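Local atomic coordinates of 1-acyl-sn-glycerol-3-phosphate acyltransferase (Thermotoga maritima, PDB entry 5KYM), a protein that probably transfers a fatty acyl chain to lysophosphatidic acid, making phosphatidic acid within the membrane bilayer. Residues K74-I79 and G180-P185; Y120-F125 and N147-I152. One frame throughout, in Å; residues are numbered along the deposited sequence.

Contacts 1 and 2 are both largely buried, though Arg76 in contact 1 reaches the surface. Contact 1 pairs the start of strand 79-82 with strand 183-189 inside the main sheet, through two backbone hydrogen bonds and an apolar seam. Contact 2 buries less area and works through side chains: the turn and short strand of 120-125 meet the loop and the start of edge strand 151-153. The two join directly, since Asn77 ND2 lies 2.8 Å from Val149 O and Phe78 O lies 3.0 Å from Phe151 N, both probable hydrogen bonds. Helix 137-147 touches both, with Leu145 against contact 1 and Lys144 against contact 2.

Contact 1: residues K74-I79 and G180-P185; sequences KDRNFI and GVPVLP
Arg76 carries CG anti to its backbone N (chi1 172°) and bends at chi3, and its guanidinium meets the Pro182 ring tip to tip. Pro182 CD sits over one guanidinium face, offset toward the rim, with NH1 3.5 Å away. NH1 also donates to Asn77 O at 3.1 Å, from above the carbonyl plane, which ties the arginine to the next residue's carbonyl. An alanine in place of Pro182 would lack CG and CD, and would probably leave this guanidinium face without its apolar cover and the arginine freer to turn. Ile79 and Val183 form a parallel bridge in the mixed sheet of the acyltransferase domain, where strand 79-82 lies beside strand 183-189. Ile79 N donates to Pro182 O at 2.8 Å (160° at the hydrogen), and Leu184 N donates to Ile79 O at 2.9 Å, so one residue bonds on both sides of Val183. The Ile79 and Val181 side chains cross at about a right angle; Ile79 CG1, anti to the carbonyl carbon, meets Val181 CG2 at 3.5 Å. Phe78 and Leu184 point the same way, side by side, with Phe78 CE1 4.1 Å from Leu184 CD2. Ala176 touches Ile79 and Val183; Leu145 touches Ile79 and Val181.

Contact 2: residues Y120-F125 and N147-I152; sequences YLNGVF and NGVTFI
Val124 and Phe151 cross at about a right angle, the valine meeting the ring at its edge. Val124 CG2 lies near the ring plane, 3.7 Å from Phe151 CZ and 3.9 Å from Phe151 CE2, so the methyl lies beside the CZ–CE2 side of the ring. Val124 CG1 is anti to the backbone N (chi1 171°); CG2, anti to the carbonyl carbon, is the branch that does the touching. The backbone oxygen of Val149 also lies at the edge of the Phe151 ring, in its plane. Asn122 and Val149 make the second pair, crossing obliquely. Both valine methyls bear on the asparagine: CG1 and CG2 of Val149 each lie 4.1 Å from Asn122 CB, and CG2 is at the same distance from Asn122 OD1. The two segments thus meet by van der Waals contact, while several of their backbone groups, such as Asn122 O and Val149 O, are hydrogen-bonded outside the pair. Each segment leaves a helix through a Schellman motif. Asn122, with positive phi, is the C-prime residue that ends helix 114-120, and Gly148 turns the chain out of helix 137-147 at backbone angles that leave no room for a CB beside the carbonyl oxygen of Asn147. Beyond these turns, strand 124-125 pairs with strand 103-104, and strand 151-153 forms one edge of the main sheet beside strand 79-82. Ile103 touches both Val124 and Phe151, as does Lys144 of helix 137-147, whose NZ is hydrogen-bonded to Asn122 O and Gly123 O and holds the turn against that helix. On helix 38-59, Leu46 and Ile49 touch Leu121, whose side chain comes within about 5 Å of a bound nonane.

Contact 1: residues K74-I79 and G180-P185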
ATOM      1  N   LYS A  74       0.350  13.648  10.670  1.00 68.05           N
ATOM      2  CA  LYS A  74       1.660  14.253  10.455  1.00 72.66           C
ATOM      3  C   LYS A  74       2.372  14.274  11.831  1.00 73.24           C
ATOM      4  O   LYS A  74       1.708  14.201  12.938  1.00 68.70           O
ATOM      5  CB  LYS A  74       1.483  15.622   9.776  1.00 77.05           C
ATOM      6  CG  LYS A  74       0.997  15.542   8.330  1.00 80.66           C
ATOM      7  CD  LYS A  74      -0.062  16.640   7.999  1.00 89.15           C
ATOM      8  CE  LYS A  74      -0.610  16.578   6.556  1.00 95.86           C
ATOM      9  NZ  LYS A  74      -1.461  15.385   6.176  1.00 92.92           N
ATOM     10  N   ASP A  75       3.708  14.236  11.769  1.00 70.00           N
ATOM     11  CA  ASP A  75       4.544  14.138  12.976  1.00 71.77           C
ATOM     12  C   ASP A  75       4.537  12.754  13.699  1.00 68.29           C
ATOM     13  O   ASP A  75       5.157  12.614  14.758  1.00 77.80           O
ATOM     14  CB  ASP A  75       4.169  15.285  13.962  1.00 73.19           C
ATOM     15  N   ARG A  76       3.865  11.750  13.150  1.00 62.37           N
ATOM     16  CA  ARG A  76       3.513  10.511  13.899  1.00 57.09           C
ATOM     17  C   ARG A  76       3.388   9.335  12.930  1.00 55.71           C
ATOM     18  O   ARG A  76       3.049   9.547  11.778  1.00 62.47           O
ATOM     19  CB  ARG A  76       2.177  10.721  14.643  1.00 55.34           C
ATOM     20  CG  ARG A  76       1.654   9.470  15.259  1.00 54.09           C
ATOM     21  CD  ARG A  76       0.717   9.627  16.414  1.00 54.89           C
ATOM     22  NE  ARG A  76       0.970   8.730  17.558  1.00 55.08           N
ATOM     23  CZ  ARG A  76       1.488   7.494  17.559  1.00 55.43           C
ATOM     24  NH1 ARG A  76       1.907   6.874  16.459  1.00 53.66           N
ATOM     25  NH2 ARG A  76       1.591   6.843  18.738  1.00 62.76           N
ATOM     26  N   ASN A  77       3.689   8.125  13.342  1.00 53.64           N
ATOM     27  CA  ASN A  77       3.411   6.999  12.453  1.00 52.48           C
ATOM     28  C   ASN A  77       1.949   6.522  12.617  1.00 52.75           C
ATOM     29  O   ASN A  77       1.206   7.026  13.462  1.00 50.94           O
ATOM     30  CB  ASN A  77       4.423   5.862  12.661  1.00 52.57           C
ATOM     31  CG  ASN A  77       4.275   5.199  13.984  1.00 52.42           C
ATOM     32  OD1 ASN A  77       3.774   5.829  14.915  1.00 52.46           O
ATOM     33  ND2 ASN A  77       4.682   3.912  14.078  1.00 51.13           N
ATOM     34  N   PHE A  78       1.537   5.555  11.795  1.00 51.26           N
ATOM     35  CA  PHE A  78       0.163   5.058  11.811  1.00 51.68           C
ATOM     36  C   PHE A  78       0.105   3.688  11.137  1.00 51.12           C
ATOM     37  O   PHE A  78       1.122   3.198  10.638  1.00 52.53           O
ATOM     38  CB  PHE A  78      -0.819   6.086  11.194  1.00 50.79           C
ATOM     39  CG  PHE A  78      -0.341   6.693   9.926  1.00 51.31           C
ATOM     40  CD1 PHE A  78      -0.473   6.009   8.724  1.00 53.00           C
ATOM     41  CD2 PHE A  78       0.268   7.946   9.913  1.00 50.24           C
ATOM     42  CE1 PHE A  78       0.015   6.582   7.517  1.00 53.26           C
ATOM     43  CE2 PHE A  78       0.711   8.510   8.718  1.00 50.21           C
ATOM     44  CZ  PHE A  78       0.587   7.840   7.517  1.00 49.43           C
ATOM     45  N   ILE A  79      -1.059   3.033  11.181  1.00 48.70           N
ATOM     46  CA  ILE A  79      -1.248   1.780  10.489  1.00 46.26           C
ATOM     47  C   ILE A  79      -2.327   1.978   9.450  1.00 44.98           C
ATOM     48  O   ILE A  79      -3.471   2.148   9.809  1.00 45.47           O
ATOM     49  CB  ILE A  79      -1.688   0.667  11.415  1.00 46.88           C
ATOM     50  CG1 ILE A  79      -0.719   0.487  12.541  1.00 47.14           C
ATOM     51  CG2 ILE A  79      -1.775  -0.645  10.622  1.00 47.98           C
ATOM     52  CD1 ILE A  79      -1.365  -0.260  13.705  1.00 48.25           C
ATOM     53  N   GLY A 180      -1.053   0.584  20.380  1.00 53.08           N
ATOM     54  CA  GLY A 180      -1.705   1.868  20.495  1.00 51.53           C
ATOM     55  C   GLY A 180      -1.457   2.912  19.421  1.00 50.94           C
ATOM     56  O   GLY A 180      -1.854   4.078  19.610  1.00 49.72           O
ATOM     57  N   VAL A 181      -0.879   2.532  18.268  1.00 51.62           N
ATOM     58  CA  VAL A 181      -0.718   3.530  17.171  1.00 51.92           C
ATOM     59  C   VAL A 181      -2.058   3.672  16.402  1.00 50.18           C
ATOM     60  O   VAL A 181      -2.829   2.704  16.280  1.00 49.93           O
ATOM     61  CB  VAL A 181       0.518   3.333  16.216  1.00 51.15           C
ATOM     62  CG1 VAL A 181       1.504   2.246  16.706  1.00 50.95           C
ATOM     63  CG2 VAL A 181       0.095   3.068  14.784  1.00 50.17           C
ATOM     64  N   PRO A 182      -2.324   4.867  15.875  1.00 48.53           N
ATOM     65  CA  PRO A 182      -3.577   5.094  15.176  1.00 49.75           C
ATOM     66  C   PRO A 182      -3.689   4.390  13.836  1.00 49.81           C
ATOM     67  O   PRO A 182      -2.733   4.331  13.076  1.00 50.88           O
ATOM     68  CB  PRO A 182      -3.633   6.610  14.961  1.00 50.04           C
ATOM     69  CG  PRO A 182      -2.318   7.152  15.397  1.00 49.31           C
ATOM     70  CD  PRO A 182      -1.479   6.061  15.948  1.00 48.43           C
ATOM     71  N   VAL A 183      -4.875   3.832  13.605  1.00 50.30           N
ATOM     72  CA  VAL A 183      -5.284   3.200  12.351  1.00 47.40           C
ATOM     73  C   VAL A 183      -5.798   4.293  11.420  1.00 46.72           C
ATOM     74  O   VAL A 183      -6.529   5.196  11.855  1.00 49.20           O
ATOM     75  CB  VAL A 183      -6.375   2.145  12.649  1.00 46.50           C
ATOM     76  CG1 VAL A 183      -7.012   1.620  11.381  1.00 45.81           C
ATOM     77  CG2 VAL A 183      -5.747   1.014  13.426  1.00 46.92           C
ATOM     78  N   LEU A 184      -5.407   4.235  10.161  1.00 44.23           N
ATOM     79  CA  LEU A 184      -5.859   5.241   9.166  1.00 43.22           C
ATOM     80  C   LEU A 184      -6.612   4.417   8.125  1.00 43.60           C
ATOM     81  O   LEU A 184      -5.982   3.821   7.259  1.00 42.93           O
ATOM     82  CB  LEU A 184      -4.687   6.032   8.542  1.00 40.89           C
ATOM     83  CG  LEU A 184      -5.033   6.977   7.394  1.00 39.68           C
ATOM     84  CD1 LEU A 184      -5.863   8.079   7.965  1.00 40.28           C
ATOM     85  CD2 LEU A 184      -3.897   7.514   6.565  1.00 38.83           C
ATOM     86  N   PRO A 185      -7.955   4.370   8.212  1.00 43.48           N
ATOM     87  CA  PRO A 185      -8.701   3.544   7.288  1.00 44.26           C
ATOM     88  C   PRO A 185      -8.690   4.101   5.885  1.00 42.90           C
ATOM     89  O   PRO A 185      -8.856   5.286   5.758  1.00 40.52           O
ATOM     90  CB  PRO A 185     -10.115   3.578   7.849  1.00 44.94           C
ATOM     91  CG  PRO A 185      -9.933   3.894   9.259  1.00 45.57           C
ATOM     92  CD  PRO A 185      -8.831   4.919   9.232  1.00 44.79           C
TER

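Contact 2: residues Y120-F125 and N147-I152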
ATOM      1  N   TYR A 120      14.182  -1.190   2.613  1.00 51.12           N
ATOM      2  CA  TYR A 120      14.324   0.220   2.983  1.00 49.44           C
ATOM      3  C   TYR A 120      13.088   0.716   3.724  1.00 51.02           C
ATOM      4  O   TYR A 120      13.218   1.436   4.713  1.00 54.22           O
ATOM      5  CB  TYR A 120      14.587   1.127   1.790  1.00 47.55           C
ATOM      6  CG  TYR A 120      15.135   2.496   2.186  1.00 46.45           C
ATOM      7  CD1 TYR A 120      14.302   3.486   2.596  1.00 47.41           C
ATOM      8  CD2 TYR A 120      16.503   2.780   2.097  1.00 46.80           C
ATOM      9  CE1 TYR A 120      14.785   4.741   2.967  1.00 50.68           C
ATOM     10  CE2 TYR A 120      16.999   4.018   2.439  1.00 47.51           C
ATOM     11  CZ  TYR A 120      16.141   5.008   2.890  1.00 49.82           C
ATOM     12  OH  TYR A 120      16.568   6.278   3.284  1.00 51.60           O
ATOM     13  N   LEU A 121      11.900   0.301   3.275  1.00 51.43           N
ATOM     14  CA  LEU A 121      10.648   0.669   3.943  1.00 53.57           C
ATOM     15  C   LEU A 121      10.397  -0.044   5.256  1.00 55.18           C
ATOM     16  O   LEU A 121       9.293   0.070   5.811  1.00 52.95           O
ATOM     17  CB  LEU A 121       9.459   0.433   2.996  1.00 53.75           C
ATOM     18  CG  LEU A 121       9.442   1.384   1.792  1.00 53.79           C
ATOM     19  CD1 LEU A 121       8.621   0.803   0.652  1.00 53.37           C
ATOM     20  CD2 LEU A 121       8.946   2.788   2.205  1.00 53.66           C
ATOM     21  N   ASN A 122      11.413  -0.771   5.736  1.00 57.20           N
ATOM     22  CA  ASN A 122      11.338  -1.605   6.927  1.00 58.57           C
ATOM     23  C   ASN A 122      10.255  -2.653   6.887  1.00 55.08           C
ATOM     24  O   ASN A 122       9.742  -3.019   7.919  1.00 54.17           O
ATOM     25  CB  ASN A 122      11.186  -0.724   8.163  1.00 63.91           C
ATOM     26  CG  ASN A 122      12.464  -0.537   8.883  1.00 67.43           C
ATOM     27  OD1 ASN A 122      12.636  -1.018  10.002  1.00 76.27           O
ATOM     28  ND2 ASN A 122      13.382   0.158   8.249  1.00 72.07           N
ATOM     29  N   GLY A 123       9.924  -3.172   5.711  1.00 54.88           N
ATOM     30  CA  GLY A 123       8.931  -4.263   5.587  1.00 56.13           C
ATOM     31  C   GLY A 123       9.243  -5.538   6.364  1.00 55.05           C
ATOM     32  O   GLY A 123      10.162  -5.587   7.106  1.00 54.07           O
ATOM     33  N   VAL A 124       8.425  -6.567   6.190  1.00 57.69           N
ATOM     34  CA  VAL A 124       8.375  -7.735   7.106  1.00 59.10           C
ATOM     35  C   VAL A 124       7.935  -8.854   6.205  1.00 62.79           C
ATOM     36  O   VAL A 124       6.797  -8.812   5.691  1.00 61.47           O
ATOM     37  CB  VAL A 124       7.312  -7.608   8.223  1.00 56.14           C
ATOM     38  CG1 VAL A 124       7.169  -8.897   8.967  1.00 55.11           C
ATOM     39  CG2 VAL A 124       7.661  -6.480   9.186  1.00 57.34           C
ATOM     40  N   PHE A 125       8.869  -9.795   5.995  1.00 63.00           N
ATOM     41  CA  PHE A 125       8.620 -10.932   5.166  1.00 61.98           C
ATOM     42  C   PHE A 125       7.944 -12.081   5.995  1.00 65.25           C
ATOM     43  O   PHE A 125       8.101 -12.184   7.231  1.00 59.74           O
ATOM     44  CB  PHE A 125       9.913 -11.398   4.507  1.00 62.30           C
ATOM     45  CG  PHE A 125      10.560 -10.400   3.531  1.00 59.86           C
ATOM     46  CD1 PHE A 125      10.131 -10.302   2.217  1.00 58.16           C
ATOM     47  CD2 PHE A 125      11.691  -9.641   3.902  1.00 56.79           C
ATOM     48  CE1 PHE A 125      10.745  -9.411   1.316  1.00 54.78           C
ATOM     49  CE2 PHE A 125      12.294  -8.768   3.005  1.00 54.56           C
ATOM     50  CZ  PHE A 125      11.813  -8.643   1.714  1.00 53.12           C
ATOM     51  N   ASN A 147       9.082   1.591  17.590  1.00 75.85           N
ATOM     52  CA  ASN A 147      10.172   2.512  17.241  1.00 81.38           C
ATOM     53  C   ASN A 147       9.737   3.641  16.309  1.00 74.75           C
ATOM     54  O   ASN A 147      10.442   4.617  16.189  1.00 84.48           O
ATOM     55  CB  ASN A 147      11.382   1.757  16.660  1.00 86.22           C
ATOM     56  CG  ASN A 147      11.844   0.623  17.571  1.00 90.47           C
ATOM     57  OD1 ASN A 147      11.752   0.708  18.815  1.00 92.03           O
ATOM     58  ND2 ASN A 147      12.307  -0.465  16.960  1.00 88.35           N
ATOM     59  N   GLY A 148       8.602   3.520  15.638  1.00 68.12           N
ATOM     60  CA  GLY A 148       8.056   4.632  14.833  1.00 64.96           C
ATOM     61  C   GLY A 148       7.833   4.419  13.352  1.00 62.45           C
ATOM     62  O   GLY A 148       7.637   5.383  12.628  1.00 69.98           O
ATOM     63  N   VAL A 149       7.832   3.181  12.885  1.00 59.61           N
ATOM     64  CA  VAL A 149       7.578   2.891  11.467  1.00 58.21           C
ATOM     65  C   VAL A 149       6.070   2.897  11.150  1.00 57.29           C
ATOM     66  O   VAL A 149       5.264   2.300  11.890  1.00 52.71           O
ATOM     67  CB  VAL A 149       8.126   1.494  11.073  1.00 59.26           C
ATOM     68  CG1 VAL A 149       7.854   1.223   9.599  1.00 59.16           C
ATOM     69  CG2 VAL A 149       9.613   1.350  11.391  1.00 57.88           C
ATOM     70  N   THR A 150       5.699   3.543  10.032  1.00 55.53           N
ATOM     71  CA  THR A 150       4.325   3.446   9.521  1.00 51.37           C
ATOM     72  C   THR A 150       4.132   2.081   8.868  1.00 49.13           C
ATOM     73  O   THR A 150       4.982   1.636   8.145  1.00 49.39           O
ATOM     74  CB  THR A 150       4.009   4.584   8.525  1.00 50.45           C
ATOM     75  OG1 THR A 150       3.765   5.796   9.227  1.00 50.64           O
ATOM     76  CG2 THR A 150       2.735   4.347   7.732  1.00 52.65           C
ATOM     77  N   PHE A 151       3.005   1.446   9.103  1.00 48.27           N
ATOM     78  CA  PHE A 151       2.682   0.199   8.438  1.00 51.36           C
ATOM     79  C   PHE A 151       1.491   0.333   7.529  1.00 52.65           C
ATOM     80  O   PHE A 151       0.697   1.271   7.671  1.00 56.60           O
ATOM     81  CB  PHE A 151       2.408  -0.930   9.452  1.00 54.64           C
ATOM     82  CG  PHE A 151       3.578  -1.795   9.660  1.00 58.16           C
ATOM     83  CD1 PHE A 151       4.684  -1.305  10.406  1.00 60.66           C
ATOM     84  CD2 PHE A 151       3.656  -3.055   9.052  1.00 60.79           C
ATOM     85  CE1 PHE A 151       5.831  -2.066  10.537  1.00 58.37           C
ATOM     86  CE2 PHE A 151       4.814  -3.833   9.218  1.00 61.87           C
ATOM     87  CZ  PHE A 151       5.893  -3.328   9.950  1.00 59.85           C
ATOM     88  N   ILE A 152       1.382  -0.618   6.599  1.00 50.79           N
ATOM     89  CA  ILE A 152       0.282  -0.700   5.642  1.00 48.00           C
ATOM     90  C   ILE A 152      -0.140  -2.111   5.677  1.00 45.49           C
ATOM     91  O   ILE A 152       0.664  -2.993   5.424  1.00 45.91           O
ATOM     92  CB  ILE A 152       0.726  -0.340   4.200  1.00 49.04           C
ATOM     93  CG1 ILE A 152       1.348   1.064   4.170  1.00 49.40           C
ATOM     94  CG2 ILE A 152      -0.432  -0.425   3.212  1.00 48.96           C
ATOM     95  CD1 ILE A 152       1.997   1.447   2.867  1.00 49.34           C
TER